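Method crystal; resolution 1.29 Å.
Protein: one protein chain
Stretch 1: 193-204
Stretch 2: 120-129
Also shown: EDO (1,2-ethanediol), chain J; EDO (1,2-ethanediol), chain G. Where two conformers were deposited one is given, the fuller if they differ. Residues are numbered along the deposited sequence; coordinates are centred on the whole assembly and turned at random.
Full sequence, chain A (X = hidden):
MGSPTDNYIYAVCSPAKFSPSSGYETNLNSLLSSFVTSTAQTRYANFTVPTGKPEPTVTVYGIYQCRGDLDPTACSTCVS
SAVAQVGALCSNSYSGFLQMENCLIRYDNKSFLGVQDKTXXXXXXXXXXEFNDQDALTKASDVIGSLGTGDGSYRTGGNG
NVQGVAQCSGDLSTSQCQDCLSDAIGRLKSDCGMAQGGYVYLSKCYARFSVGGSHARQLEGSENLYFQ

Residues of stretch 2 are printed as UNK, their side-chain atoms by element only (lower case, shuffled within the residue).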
# COMPACT_ATOMS: atom_id res chain seq x y z
N GLY A 193 -19.86 -3.42 5.00
CA GLY A 193 -20.11 -2.94 6.38
C GLY A 193 -20.92 -3.92 7.21
O GLY A 193 -20.88 -3.85 8.42
N MET A 194 -21.66 -4.81 6.55
CA MET A 194 -22.48 -5.81 7.22
C MET A 194 -21.79 -7.19 7.23
O MET A 194 -22.39 -8.15 7.73
CB MET A 194 -23.85 -5.92 6.53
CG MET A 194 -24.59 -4.61 6.51
SD MET A 194 -26.36 -4.78 6.12
CE MET A 194 -26.96 -5.53 7.63
N ALA A 195 -20.54 -7.27 6.73
CA ALA A 195 -19.80 -8.50 6.54
C ALA A 195 -18.79 -8.72 7.69
O ALA A 195 -18.46 -7.80 8.45
CB ALA A 195 -19.06 -8.47 5.22
N GLN A 196 -18.30 -9.94 7.75
CA GLN A 196 -17.25 -10.35 8.66
C GLN A 196 -15.91 -9.98 8.04
O GLN A 196 -15.11 -10.82 7.61
CB GLN A 196 -17.34 -11.84 8.93
CG GLN A 196 -18.71 -12.20 9.47
CD GLN A 196 -18.78 -13.66 9.84
OE1 GLN A 196 -17.83 -14.22 10.39
NE2 GLN A 196 -19.90 -14.27 9.50
N GLY A 197 -15.68 -8.68 8.00
CA GLY A 197 -14.43 -8.18 7.49
C GLY A 197 -14.52 -7.81 6.02
O GLY A 197 -15.49 -8.13 5.31
N GLY A 198 -13.50 -7.10 5.59
CA GLY A 198 -13.38 -6.77 4.19
C GLY A 198 -12.26 -5.79 3.99
O GLY A 198 -11.67 -5.26 4.94
N TYR A 199 -11.91 -5.54 2.74
CA TYR A 199 -10.80 -4.66 2.44
C TYR A 199 -11.04 -3.96 1.12
O TYR A 199 -11.63 -4.52 0.19
CB TYR A 199 -9.44 -5.34 2.45
CG TYR A 199 -9.31 -6.66 1.72
CD1 TYR A 199 -9.16 -6.73 0.34
CD2 TYR A 199 -9.26 -7.85 2.43
CE1 TYR A 199 -8.95 -7.94 -0.31
CE2 TYR A 199 -9.08 -9.07 1.79
CZ TYR A 199 -8.94 -9.10 0.42
OH TYR A 199 -8.77 -10.34 -0.17
N VAL A 200 -10.58 -2.71 1.03
CA VAL A 200 -10.60 -1.92 -0.17
C VAL A 200 -9.20 -1.38 -0.38
O VAL A 200 -8.71 -0.58 0.44
CB VAL A 200 -11.57 -0.74 -0.07
CG1 VAL A 200 -11.47 0.19 -1.26
CG2 VAL A 200 -12.99 -1.20 0.11
N TYR A 201 -8.59 -1.71 -1.50
CA TYR A 201 -7.29 -1.22 -1.91
C TYR A 201 -7.51 -0.33 -3.13
O TYR A 201 -7.94 -0.85 -4.19
CB TYR A 201 -6.33 -2.38 -2.22
CG TYR A 201 -5.88 -3.14 -1.00
CD1 TYR A 201 -4.81 -2.69 -0.23
CD2 TYR A 201 -6.58 -4.24 -0.55
CE1 TYR A 201 -4.43 -3.33 0.93
CE2 TYR A 201 -6.22 -4.90 0.62
CZ TYR A 201 -5.17 -4.40 1.38
OH TYR A 201 -4.85 -5.08 2.52
N LEU A 202 -7.23 0.96 -2.96
CA LEU A 202 -7.18 1.90 -4.07
C LEU A 202 -5.72 2.10 -4.44
O LEU A 202 -4.80 1.69 -3.75
CB LEU A 202 -7.82 3.22 -3.68
CG LEU A 202 -9.24 3.13 -3.12
CD1 LEU A 202 -9.78 4.53 -2.83
CD2 LEU A 202 -10.19 2.35 -4.04
N SER A 203 -5.48 2.79 -5.55
CA SER A 203 -4.13 2.91 -5.97
C SER A 203 -3.21 3.52 -4.89
O SER A 203 -2.10 3.06 -4.68
CB SER A 203 -4.07 3.71 -7.24
OG SER A 203 -2.73 3.79 -7.69
N LYS A 204 -3.67 4.60 -4.21
CA LYS A 204 -2.81 5.31 -3.30
C LYS A 204 -3.27 5.19 -1.83
O LYS A 204 -2.71 5.89 -1.01
CB LYS A 204 -2.68 6.78 -3.72
CG LYS A 204 -1.68 7.03 -4.84
CD LYS A 204 -0.24 6.95 -4.38
CE LYS A 204 0.81 7.15 -5.46
NZ LYS A 204 1.00 8.59 -5.74
N UNK A 120 -9.81 2.03 -8.07
CA UNK A 120 -9.89 0.76 -7.39
C UNK A 120 -8.91 -0.25 -7.97
O UNK A 120 -8.79 -0.40 -9.20
c UNK A 120 -11.31 0.22 -7.53
c UNK A 120 -11.48 -1.16 -6.90
c UNK A 120 -12.75 -1.82 -7.38
c UNK A 120 -11.48 -1.03 -5.38
N UNK A 121 -8.19 -0.94 -7.08
CA UNK A 121 -7.45 -2.12 -7.43
C UNK A 121 -8.23 -3.35 -7.00
O UNK A 121 -8.57 -4.19 -7.83
c UNK A 121 -5.33 -3.42 -7.16
c UNK A 121 -3.90 -0.69 -6.86
c UNK A 121 -6.03 -2.10 -6.87
c UNK A 121 -5.27 -0.89 -7.43
N UNK A 122 -8.54 -3.50 -5.71
CA UNK A 122 -9.07 -4.76 -5.20
C UNK A 122 -9.97 -4.47 -4.00
O UNK A 122 -9.60 -3.78 -3.08
c UNK A 122 -8.29 -6.90 -3.95
c UNK A 122 -9.07 -7.87 -4.81
c UNK A 122 -7.91 -5.65 -4.75
c UNK A 122 -7.06 -7.60 -3.43
N UNK A 123 -11.18 -5.03 -4.01
CA UNK A 123 -12.12 -4.96 -2.91
C UNK A 123 -12.68 -6.36 -2.71
O UNK A 123 -13.27 -6.93 -3.62
c UNK A 123 -13.20 -3.93 -3.21
o UNK A 123 -15.41 -3.35 -2.67
n UNK A 123 -14.24 -4.31 -1.04
c UNK A 123 -14.37 -3.85 -2.26
N UNK A 124 -12.49 -6.93 -1.52
CA UNK A 124 -13.12 -8.20 -1.19
C UNK A 124 -13.82 -8.04 0.15
O UNK A 124 -13.31 -7.37 1.06
c UNK A 124 -11.86 -11.87 -1.17
c UNK A 124 -12.10 -9.34 -1.09
c UNK A 124 -12.72 -10.71 -0.84
c UNK A 124 -12.68 -13.14 -1.12
n UNK A 124 -11.80 -14.34 -1.12
N UNK A 125 -15.03 -8.57 0.26
CA UNK A 125 -15.82 -8.60 1.49
C UNK A 125 -15.90 -10.02 2.05
O UNK A 125 -15.94 -11.00 1.30
c UNK A 125 -17.24 -8.15 1.28
s UNK A 125 -17.40 -6.46 0.64
N UNK A 126 -15.97 -10.12 3.37
CA UNK A 126 -16.24 -11.40 4.03
C UNK A 126 -17.70 -11.78 3.90
O UNK A 126 -18.51 -11.09 3.27
N UNK A 127 -18.08 -12.90 4.55
CA UNK A 127 -19.48 -13.36 4.54
C UNK A 127 -20.30 -12.52 5.52
O UNK A 127 -19.73 -11.90 6.43
n UNK A 127 -17.55 -17.40 5.68
o UNK A 127 -19.73 -17.61 6.08
c UNK A 127 -19.57 -14.87 4.76
c UNK A 127 -18.84 -15.39 5.99
c UNK A 127 -18.74 -16.90 5.93
N UNK A 128 -21.65 -12.43 5.38
CA UNK A 128 -22.45 -11.55 6.23
C UNK A 128 -22.36 -11.90 7.72
O UNK A 128 -22.25 -13.07 8.05
c UNK A 128 -23.91 -11.77 5.81
c UNK A 128 -22.47 -13.07 4.34
c UNK A 128 -23.82 -12.39 4.45
N UNK A 129 -22.45 -10.88 8.58
CA UNK A 129 -22.60 -11.07 10.04
C UNK A 129 -23.98 -11.67 10.31
O UNK A 129 -24.89 -11.52 9.48
c UNK A 129 -22.43 -9.75 10.81
c UNK A 129 -20.80 -6.66 10.48
s UNK A 129 -20.66 -7.79 11.86
c UNK A 129 -20.96 -9.40 11.05
C1 EDO J . -17.23 -14.08 1.68
O1 EDO J . -15.97 -13.81 1.07
C2 EDO J . -18.41 -13.57 0.89
O2 EDO J . -19.67 -14.12 1.32
C1 EDO G . -8.77 -13.65 0.86
O1 EDO G . -8.80 -12.46 1.66
C2 EDO G . -9.96 -14.54 1.20
O2 EDO G . -9.73 -15.24 2.42
O HOH W 1 -25.16 -8.90 7.77

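Position 120 has four side-chain carbons, forked at the second. Its CA-to-CB bond points away from stretch 1, but the end of the side chain comes back to Leu-202. A fork at the second carbon gives Leu-120. Its CD1 lies 3.9 Å from Leu-202 CD2.

Position 121 also has four carbons, but the fork is at the first, and one arm is two carbons long. This is Ile-121. Its CB points toward stretch 1, and CD1 comes within 3.7 Å of Ser-203 CA. Its N donates to Tyr-201 O at 2.9 Å.

Position 122 again shows four carbons forked at the second. It lies on the same face of the sheet as Tyr-199 and Tyr-201. It is Leu-122. CD2 sits 3.7 Å from Tyr-199 CE1. The backbone pairs with Tyr-201 in both directions: Tyr-201 N to Leu-122 O is 2.8 Å, and Leu-122 N to Tyr-201 O is 3.1 Å.

Position 123 has two carbons, the second carrying one oxygen and one nitrogen. A short amide means Asn-123. Its CB points to the face that also carries the side chain of Val-200. ND2 donates to Tyr-199 O at 2.9 Å and lies 3.5 Å from Val-200 CG2.

Position 124 has four carbons in a row ending in nitrogen, so it is Lys-124. Its CB lies 3.5 Å from Tyr-199 CZ, while the extended chain leads away from stretch 1. Tyr-199 N donates to Lys-124 O at 2.9 Å, and that oxygen lies over one face of the Tyr-199 ring.

Position 125 has one carbon and then one sulfur: Cys-125. The side chain is bonded covalently elsewhere in the structure. Its CA is 4.1 Å from Gly-198 CA, a close approach at a position without a side chain on stretch 1.

Position 126 has no side-chain atoms and is Gly-126. An ideal CB here would lie 2.3 Å from Gln-196 O, a clash. The N donates to Gly-197 O at 2.8 Å.

Position 127 has three carbons, the third carrying one oxygen and one nitrogen. The longer amide is Gln-127. Its CB points away, so the main link is through the backbone: Gln-196 N donates to Gln-127 O at 2.8 Å.

Position 128 has three carbons closing a ring onto the backbone nitrogen. This is Pro-128. Its O accepts from Gln-196 NE2 at 3.0 Å.

Position 129 is unbranched: two carbons, a sulfur and a final carbon. It is Met-129. CE reaches Ala-195 O at 3.3 Å, and the N donates to Met-194 O at 2.9 Å. A water donates to both Met-129 O and Met-194 O.

The contact is mainly an antiparallel backbone ladder. At a beta bulge between Tyr-201 and Leu-202 the register shifts by one, and Tyr-201 O accepts from two successive backbone nitrogens, those of Ile-121 and Leu-122. Tyr-199 and Leu-122 add apolar packing on one face. Beyond the strands, Gln-196 and Met-194 continue the hydrogen bonding.

Stretch 2 (120-129) LILNKCGQPM
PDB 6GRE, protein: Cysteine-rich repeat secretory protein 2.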